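Local coordinates for fatty-acid-binding protein 1 (Arabidopsis thaliana, PDB 4DOO) that binds fatty acids, preferring saturated ones, resides in the chloroplast and may take part in alpha-linolenic acid metabolism, at residues R23-K31 with F187-N198; E137-D147 with V158-G166. All coordinates share one frame; numbering follows the deposited sequence.

Contact 1 of 2, residues R23-K31 with F187-N198. With DAO (lauric acid), chain C.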
# COMPACT_ATOMS: atom_id res chain seq x y z
N ARG A 23 -0.39 0.14 -12.99
CA ARG A 23 1.02 -0.21 -13.11
C ARG A 23 1.78 -0.37 -11.80
O ARG A 23 1.64 0.44 -10.88
CB ARG A 23 1.75 0.83 -13.96
CG ARG A 23 1.10 1.10 -15.30
CD ARG A 23 0.98 -0.14 -16.17
NE ARG A 23 0.21 0.14 -17.39
CZ ARG A 23 0.59 1.01 -18.32
NH1 ARG A 23 1.72 1.69 -18.20
NH2 ARG A 23 -0.19 1.23 -19.38
N LEU A 24 2.61 -1.40 -11.74
CA LEU A 24 3.44 -1.64 -10.56
C LEU A 24 4.53 -0.57 -10.57
O LEU A 24 5.29 -0.45 -11.54
CB LEU A 24 4.10 -3.02 -10.64
CG LEU A 24 5.05 -3.39 -9.50
CD1 LEU A 24 4.28 -3.42 -8.18
CD2 LEU A 24 5.68 -4.76 -9.79
N LEU A 25 4.60 0.21 -9.49
CA LEU A 25 5.59 1.28 -9.40
C LEU A 25 6.67 1.04 -8.35
O LEU A 25 7.75 1.64 -8.40
CB LEU A 25 4.88 2.61 -9.10
CG LEU A 25 3.79 3.03 -10.09
CD1 LEU A 25 3.18 4.34 -9.63
CD2 LEU A 25 4.37 3.17 -11.50
N GLY A 26 6.40 0.16 -7.40
CA GLY A 26 7.40 -0.12 -6.38
C GLY A 26 7.16 -1.44 -5.69
O GLY A 26 6.03 -1.87 -5.52
N VAL A 27 8.25 -2.10 -5.31
CA VAL A 27 8.18 -3.39 -4.62
C VAL A 27 9.06 -3.34 -3.39
O VAL A 27 10.21 -2.89 -3.46
CB VAL A 27 8.65 -4.53 -5.55
CG1 VAL A 27 8.73 -5.84 -4.77
CG2 VAL A 27 7.68 -4.67 -6.71
N GLY A 28 8.53 -3.79 -2.26
CA GLY A 28 9.31 -3.77 -1.03
C GLY A 28 9.00 -4.91 -0.07
O GLY A 28 8.24 -5.83 -0.40
N LEU A 29 9.61 -4.85 1.11
CA LEU A 29 9.42 -5.86 2.14
C LEU A 29 9.00 -5.20 3.45
O LEU A 29 9.53 -4.15 3.83
CB LEU A 29 10.72 -6.63 2.38
CG LEU A 29 11.31 -7.48 1.25
CD1 LEU A 29 12.58 -8.17 1.76
CD2 LEU A 29 10.30 -8.51 0.78
N ARG A 30 8.05 -5.83 4.13
CA ARG A 30 7.56 -5.35 5.42
C ARG A 30 8.23 -6.29 6.40
O ARG A 30 7.97 -7.50 6.40
CB ARG A 30 6.04 -5.48 5.50
CG ARG A 30 5.36 -4.77 6.67
CD ARG A 30 5.41 -5.55 7.98
NE ARG A 30 4.42 -5.03 8.93
CZ ARG A 30 4.65 -4.79 10.21
NH1 ARG A 30 5.86 -5.02 10.72
NH2 ARG A 30 3.68 -4.31 10.98
N LYS A 31 9.11 -5.74 7.23
CA LYS A 31 9.83 -6.54 8.21
C LYS A 31 9.36 -6.30 9.63
O LYS A 31 8.60 -5.37 9.90
CB LYS A 31 11.33 -6.23 8.13
CG LYS A 31 11.96 -6.51 6.78
CD LYS A 31 13.37 -5.95 6.70
CE LYS A 31 13.96 -6.15 5.31
NZ LYS A 31 15.34 -5.61 5.20
N PHE A 187 7.35 1.32 5.45
CA PHE A 187 7.91 0.03 5.84
C PHE A 187 9.22 -0.21 5.10
O PHE A 187 10.14 -0.84 5.63
CB PHE A 187 6.94 -1.09 5.48
CG PHE A 187 5.75 -1.19 6.38
CD1 PHE A 187 4.48 -1.40 5.84
CD2 PHE A 187 5.89 -1.10 7.76
CE1 PHE A 187 3.36 -1.52 6.67
CE2 PHE A 187 4.78 -1.22 8.59
CZ PHE A 187 3.51 -1.43 8.05
N ASP A 188 9.30 0.30 3.88
CA ASP A 188 10.47 0.10 3.04
C ASP A 188 10.77 1.39 2.27
O ASP A 188 10.11 1.70 1.27
CB ASP A 188 10.19 -1.06 2.09
CG ASP A 188 11.40 -1.50 1.30
OD1 ASP A 188 11.54 -2.73 1.09
OD2 ASP A 188 12.20 -0.64 0.88
N LYS A 189 11.78 2.13 2.72
CA LYS A 189 12.12 3.38 2.06
C LYS A 189 12.51 3.21 0.60
O LYS A 189 12.12 4.02 -0.24
CB LYS A 189 13.24 4.09 2.83
CG LYS A 189 12.83 4.47 4.24
CD LYS A 189 13.34 5.85 4.62
CE LYS A 189 12.82 6.25 6.00
NZ LYS A 189 13.18 7.65 6.35
N ASN A 190 13.25 2.15 0.28
CA ASN A 190 13.65 1.91 -1.10
C ASN A 190 12.42 1.77 -1.99
O ASN A 190 12.39 2.28 -3.11
CB ASN A 190 14.52 0.65 -1.19
CG ASN A 190 14.97 0.35 -2.61
OD1 ASN A 190 15.71 1.13 -3.22
ND2 ASN A 190 14.52 -0.78 -3.15
N ALA A 191 11.40 1.08 -1.49
CA ALA A 191 10.17 0.88 -2.24
C ALA A 191 9.46 2.20 -2.47
O ALA A 191 8.88 2.43 -3.53
CB ALA A 191 9.25 -0.10 -1.52
N ARG A 192 9.49 3.08 -1.46
CA ARG A 192 8.83 4.37 -1.59
C ARG A 192 9.53 5.23 -2.63
O ARG A 192 8.88 5.90 -3.43
CB ARG A 192 8.81 5.11 -0.25
CG ARG A 192 8.12 6.47 -0.35
CD ARG A 192 8.38 7.33 0.87
NE ARG A 192 9.79 7.72 0.98
CZ ARG A 192 10.31 8.31 2.04
NH1 ARG A 192 9.53 8.58 3.09
NH2 ARG A 192 11.59 8.64 2.06
N GLU A 193 10.86 5.22 -2.60
CA GLU A 193 11.63 6.02 -3.55
C GLU A 193 11.37 5.57 -4.98
O GLU A 193 11.21 6.39 -5.88
CB GLU A 193 13.12 5.93 -3.21
CG GLU A 193 13.45 6.53 -1.84
CD GLU A 193 13.04 8.00 -1.73
OE1 GLU A 193 13.66 8.84 -2.41
OE2 GLU A 193 12.08 8.30 -0.99
N ASP A 194 11.32 4.25 -5.19
CA ASP A 194 11.04 3.72 -6.52
C ASP A 194 9.63 4.12 -6.93
O ASP A 194 9.40 4.46 -8.09
CB ASP A 194 11.16 2.19 -6.52
CG ASP A 194 12.60 1.72 -6.45
OD1 ASP A 194 12.83 0.49 -6.28
OD2 ASP A 194 13.51 2.57 -6.56
N PHE A 195 8.69 4.06 -5.99
CA PHE A 195 7.32 4.42 -6.30
C PHE A 195 7.21 5.86 -6.77
O PHE A 195 6.57 6.14 -7.79
CB PHE A 195 6.41 4.19 -5.08
CG PHE A 195 5.02 4.76 -5.23
CD1 PHE A 195 4.76 6.09 -4.91
CD2 PHE A 195 3.99 3.98 -5.73
CE1 PHE A 195 3.48 6.63 -5.07
CE2 PHE A 195 2.71 4.51 -5.89
CZ PHE A 195 2.46 5.83 -5.56
N LEU A 196 7.83 6.77 -6.03
CA LEU A 196 7.80 8.19 -6.37
C LEU A 196 8.54 8.48 -7.67
O LEU A 196 8.10 9.30 -8.48
CB LEU A 196 8.38 9.01 -5.22
CG LEU A 196 7.58 8.93 -3.91
CD1 LEU A 196 8.33 9.68 -2.79
CD2 LEU A 196 6.20 9.53 -4.13
N ASP A 197 9.67 7.80 -7.87
CA ASP A 197 10.44 7.98 -9.10
C ASP A 197 9.61 7.54 -10.30
O ASP A 197 9.52 8.26 -11.29
CB ASP A 197 11.74 7.15 -9.08
CG ASP A 197 12.82 7.74 -8.18
OD1 ASP A 197 12.75 8.93 -7.83
OD2 ASP A 197 13.77 7.00 -7.84
N ASN A 198 8.99 6.37 -10.20
CA ASN A 198 8.20 5.85 -11.31
C ASN A 198 6.86 6.55 -11.48
O ASN A 198 6.35 6.64 -12.60
CB ASN A 198 8.01 4.33 -11.17
CG ASN A 198 9.33 3.57 -11.26
OD1 ASN A 198 10.19 3.91 -12.09
ND2 ASN A 198 9.50 2.55 -10.42
O1 DAO C . 1.14 -3.86 9.85
O2 DAO C . 1.94 -4.54 7.92
C1 DAO C . 1.07 -3.96 8.60
C2 DAO C . -0.14 -3.38 7.90
C3 DAO C . -1.01 -4.50 7.35
C4 DAO C . -2.33 -3.95 6.80
C5 DAO C . -3.06 -5.01 5.98
C6 DAO C . -3.84 -5.98 6.87
C7 DAO C . -4.03 -7.33 6.20
C8 DAO C . -4.36 -8.38 7.24
C9 DAO C . -4.40 -9.77 6.63
C10 DAO C . -4.82 -10.80 7.67
C11 DAO C . -5.53 -11.98 7.02
C12 DAO C . -5.75 -13.09 8.01
O HOH W 1 10.93 -1.18 -6.08
O HOH W 2 12.03 -3.27 4.31
O HOH W 3 9.49 -2.96 7.25
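Arg30 lays its guanidinium flat on the ring of Phe187 while its outer edge grips the carboxylate of a bound lauric acid. Two nearly straight bonds make the grip: NE gives to O2 of the lauric acid at 2.7 Å, and NH2 to O1; Tyr43 and Ser110 complete the polar binding of the ligand. Below the guanidinium the two planes lie 27° apart, with Phe187 CE2 under its rim, and Arg30 CG sits over the middle of the ring in a CH-pi contact, 3.6 Å from the centroid. The bend at chi2 (-81°) lets one side chain do both, CG resting on the phenyl face while NE and NH2 turn to the ligand. NH1 bonds to Lys31 O and further fixes the group's rotation. With an alanine in place of Arg30, the lauric acid carboxylate is likely to lose its two guanidinium bonds and the Phe187 ring the group lying on its face. Farther along, Asp188 works in two directions: OD1 takes Leu29 N at 2.9 Å on its anti side, and OD2 N-caps the helix by accepting Ala191 N. Gly28 and Gly26 let the helix come close, since a side chain on either would collide with Ala191 or, at Gly28, also with Asp188. At the other end Asn198 ND2 reaches Leu25 O at 2.8 Å, the oxygen lying in the amide plane, and Leu25 CB packs against Phe195 CD2. Leu25 and Gly26 form a classic beta bulge opposite Val47. Residues 189-198, the start of helix 189-202, run nearly antiparallel to 23-31 of strand 22-33, axes 6.0 Å apart, and pack over that strand on one face of the sheet, with Phe195 reaching Val47 of strand 39-50 and Leu80 of helix 76-82.

Contact 2 of 2, residues E137-D147 with V158-G166; sequences EYKIPRNSTID and VAIEGNHVG
Residues 145-147 and 158-160 run antiparallel, their axes at 165°, joined by a hydrogen-bonded pair, Asp147 with Ala159, next to a non-hydrogen-bonded one, Ile146 with Ile160. Asp147 N gives to Ala159 O and Ala159 N to Asp147 O, and Glu161 N extends the pairing to Thr145 O at 2.8 Å. The side chain of Glu161 then turns back across the strand: bent at chi2 (-68°), it brings OE1 to Thr145 N at 3.0 Å, the donor standing above the carboxylate plane. A single water ties this end together, donating to Asn143 O and Glu161 OE1 and accepting from Thr145 OG1. Just before it, the type II turn from Pro141 to Ser144 is held by Pro141 O, which receives Ser144 N and, at 2.6 Å, Ser144 OG from the same face of its plane. On the face of the sheet that carries Ile146 and Ile160 the strand-to-strand side-chain contacts are apolar. Ile146 CG2 lies beside Val158 CG1 at 4.0 Å, the two side chains pointing the same way, and its CG1 lies more loosely against Ile160 CG1. The exception is Glu137, met by Ile160 CD1 from the opposite direction, 3.5 Å from OE1; Glu137 also lines the lauric acid pocket, so this methyl backs a pocket residue. Asp147 projects from the other face and forms a salt bridge with Arg90. The type I' turn from Ile160 to Asn163, with Gly162 at a backbone conformation that a side chain would strain, leads directly into strand 163-169. Strand 155-160 lies between 145-151 and the outermost strand 163-169, while 145-151 is flanked on its other side by strand 87-93 through backbone hydrogen bonds, Leu91 with Ile146 and Ile93 with Ser144 and Asn143.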
# COMPACT_ATOMS: atom_id res chain seq x y z
N GLU A 137 -11.10 -15.24 8.96
CA GLU A 137 -9.82 -15.86 8.66
C GLU A 137 -9.25 -16.55 9.89
O GLU A 137 -9.18 -15.95 10.96
CB GLU A 137 -8.83 -14.80 8.17
CG GLU A 137 -9.39 -13.95 7.04
CD GLU A 137 -9.81 -14.80 5.85
OE1 GLU A 137 -10.64 -14.32 5.04
OE2 GLU A 137 -9.30 -15.93 5.71
N TYR A 138 -8.86 -17.81 9.73
CA TYR A 138 -8.29 -18.56 10.85
C TYR A 138 -6.80 -18.81 10.69
O TYR A 138 -6.10 -19.07 11.67
CB TYR A 138 -9.01 -19.89 11.03
CG TYR A 138 -10.34 -19.74 11.71
CD1 TYR A 138 -11.44 -19.22 11.03
CD2 TYR A 138 -10.49 -20.04 13.07
CE1 TYR A 138 -12.66 -19.01 11.69
CE2 TYR A 138 -11.69 -19.84 13.73
CZ TYR A 138 -12.77 -19.32 13.04
OH TYR A 138 -13.95 -19.10 13.70
N LYS A 139 -6.31 -18.72 9.46
CA LYS A 139 -4.90 -18.93 9.18
C LYS A 139 -4.41 -17.88 8.19
O LYS A 139 -5.20 -17.24 7.50
CB LYS A 139 -4.68 -20.33 8.60
CG LYS A 139 -5.36 -20.55 7.25
CD LYS A 139 -4.98 -21.89 6.64
CE LYS A 139 -5.57 -22.06 5.25
NZ LYS A 139 -5.15 -23.35 4.62
N ILE A 140 -3.10 -17.71 8.12
CA ILE A 140 -2.48 -16.75 7.22
C ILE A 140 -1.11 -17.35 6.86
O ILE A 140 -0.06 -16.87 7.30
CB ILE A 140 -2.35 -15.36 7.91
CG1 ILE A 140 -1.66 -14.38 6.97
CG2 ILE A 140 -1.61 -15.50 9.21
CD1 ILE A 140 -2.39 -14.18 5.67
N PRO A 141 -1.12 -18.42 6.06
CA PRO A 141 0.09 -19.11 5.64
C PRO A 141 0.96 -18.40 4.61
O PRO A 141 0.50 -17.50 3.89
CB PRO A 141 -0.45 -20.43 5.12
CG PRO A 141 -1.70 -19.99 4.41
CD PRO A 141 -2.32 -19.03 5.43
N ARG A 142 2.21 -18.83 4.55
CA ARG A 142 3.17 -18.31 3.58
C ARG A 142 2.57 -18.50 2.19
O ARG A 142 1.88 -19.49 1.93
CB ARG A 142 4.49 -19.09 3.69
CG ARG A 142 5.56 -18.73 2.66
CD ARG A 142 6.76 -19.66 2.82
NE ARG A 142 7.73 -19.59 1.73
CZ ARG A 142 8.63 -18.62 1.57
NH1 ARG A 142 8.69 -17.62 2.44
NH2 ARG A 142 9.48 -18.67 0.56
N ASN A 143 2.82 -17.53 1.32
CA ASN A 143 2.34 -17.53 -0.06
C ASN A 143 0.90 -17.05 -0.23
O ASN A 143 0.36 -17.06 -1.34
CB ASN A 143 2.52 -18.90 -0.71
CG ASN A 143 3.97 -19.32 -0.80
OD1 ASN A 143 4.82 -18.55 -1.26
ND2 ASN A 143 4.27 -20.53 -0.36
N SER A 144 0.27 -16.63 0.87
CA SER A 144 -1.10 -16.11 0.79
C SER A 144 -0.98 -14.73 0.14
O SER A 144 0.01 -14.03 0.37
CB SER A 144 -1.72 -15.95 2.18
OG SER A 144 -1.82 -17.19 2.86
N THR A 145 -1.97 -14.35 -0.66
CA THR A 145 -1.95 -13.05 -1.33
C THR A 145 -3.15 -12.21 -0.89
O THR A 145 -4.29 -12.67 -0.93
CB THR A 145 -2.00 -13.18 -2.87
OG1 THR A 145 -0.82 -13.86 -3.33
CG2 THR A 145 -2.08 -11.82 -3.52
N ILE A 146 -2.88 -10.98 -0.46
CA ILE A 146 -3.94 -10.07 -0.04
C ILE A 146 -3.84 -8.82 -0.89
O ILE A 146 -2.76 -8.26 -1.04
CB ILE A 146 -3.81 -9.65 1.44
CG1 ILE A 146 -3.86 -10.88 2.35
CG2 ILE A 146 -4.91 -8.67 1.81
CD1 ILE A 146 -2.58 -11.70 2.37
N ASP A 147 -4.97 -8.40 -1.44
CA ASP A 147 -5.00 -7.20 -2.27
C ASP A 147 -5.81 -6.09 -1.61
O ASP A 147 -7.02 -6.24 -1.40
CB ASP A 147 -5.60 -7.51 -3.64
CG ASP A 147 -4.58 -8.01 -4.63
OD1 ASP A 147 -3.39 -8.15 -4.25
OD2 ASP A 147 -4.95 -8.26 -5.80
N VAL A 158 -10.85 -5.00 0.08
CA VAL A 158 -9.88 -6.05 0.38
C VAL A 158 -10.27 -7.39 -0.22
O VAL A 158 -11.42 -7.83 -0.12
CB VAL A 158 -9.72 -6.25 1.90
CG1 VAL A 158 -8.67 -7.32 2.18
CG2 VAL A 158 -9.35 -4.93 2.57
N ALA A 159 -9.29 -8.05 -0.84
CA ALA A 159 -9.49 -9.35 -1.43
C ALA A 159 -8.40 -10.27 -0.91
O ALA A 159 -7.22 -9.88 -0.85
CB ALA A 159 -9.43 -9.26 -2.95
N ILE A 160 -8.78 -11.47 -0.50
CA ILE A 160 -7.84 -12.45 0.02
C ILE A 160 -7.86 -13.68 -0.88
O ILE A 160 -8.92 -14.26 -1.14
CB ILE A 160 -8.20 -12.84 1.48
CG1 ILE A 160 -8.13 -11.60 2.37
CG2 ILE A 160 -7.24 -13.91 1.99
CD1 ILE A 160 -8.50 -11.86 3.82
N GLU A 161 -6.69 -14.06 -1.37
CA GLU A 161 -6.54 -15.20 -2.27
C GLU A 161 -7.50 -15.09 -3.46
O GLU A 161 -8.05 -16.09 -3.93
CB GLU A 161 -6.77 -16.52 -1.52
CG GLU A 161 -5.69 -16.84 -0.48
CD GLU A 161 -4.33 -17.15 -1.10
OE1 GLU A 161 -3.81 -16.32 -1.87
OE2 GLU A 161 -3.77 -18.22 -0.79
N GLY A 162 -7.69 -13.86 -3.93
CA GLY A 162 -8.56 -13.63 -5.07
C GLY A 162 -10.03 -13.45 -4.77
O GLY A 162 -10.82 -13.18 -5.67
N ASN A 163 -10.41 -13.59 -3.50
CA ASN A 163 -11.81 -13.45 -3.11
C ASN A 163 -12.07 -12.15 -2.36
O ASN A 163 -11.47 -11.90 -1.31
CB ASN A 163 -12.22 -14.64 -2.23
CG ASN A 163 -12.00 -15.98 -2.91
OD1 ASN A 163 -12.41 -16.18 -4.05
ND2 ASN A 163 -11.34 -16.90 -2.21
N HIS A 164 -12.97 -11.33 -2.89
CA HIS A 164 -13.32 -10.06 -2.24
C HIS A 164 -13.97 -10.36 -0.89
O HIS A 164 -14.88 -11.18 -0.81
CB HIS A 164 -14.27 -9.27 -3.15
CG HIS A 164 -14.81 -8.03 -2.52
ND1 HIS A 164 -15.93 -8.03 -1.72
CD2 HIS A 164 -14.40 -6.74 -2.60
CE1 HIS A 164 -16.19 -6.79 -1.33
NE2 HIS A 164 -15.28 -5.99 -1.85
N VAL A 165 -13.49 -9.70 0.16
CA VAL A 165 -14.03 -9.93 1.49
C VAL A 165 -14.83 -8.76 2.06
O VAL A 165 -15.50 -8.91 3.08
CB VAL A 165 -12.92 -10.28 2.50
CG1 VAL A 165 -12.22 -11.56 2.06
CG2 VAL A 165 -11.92 -9.14 2.60
N GLY A 166 -14.74 -7.60 1.42
CA GLY A 166 -15.48 -6.45 1.92
C GLY A 166 -14.84 -5.13 1.58
O GLY A 166 -13.73 -5.08 1.06
O HOH W 4 -1.45 -16.30 -3.35

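The two contacts draw on one antiparallel sheet, with centres 21 Å apart and nearest atoms about 9 Å apart, so they do not touch. Contact 1 joins residues far apart in sequence, its helix coming near the C-terminus, and contact 2 falls wholly within the span between its two segments. Across the sheet, strands 39-50 and 87-93 separate strand 22-33 from strand 145-151. All four segments belong to the chalcone-isomerase-like part of a longer protein. There, residues from separate parts of the chain line the pocket of one bound lauric acid: contact 1 contributes Arg30, with Tyr43 and Ser110, to its carboxylate end, and contact 2 adds Glu137 near its methyl end.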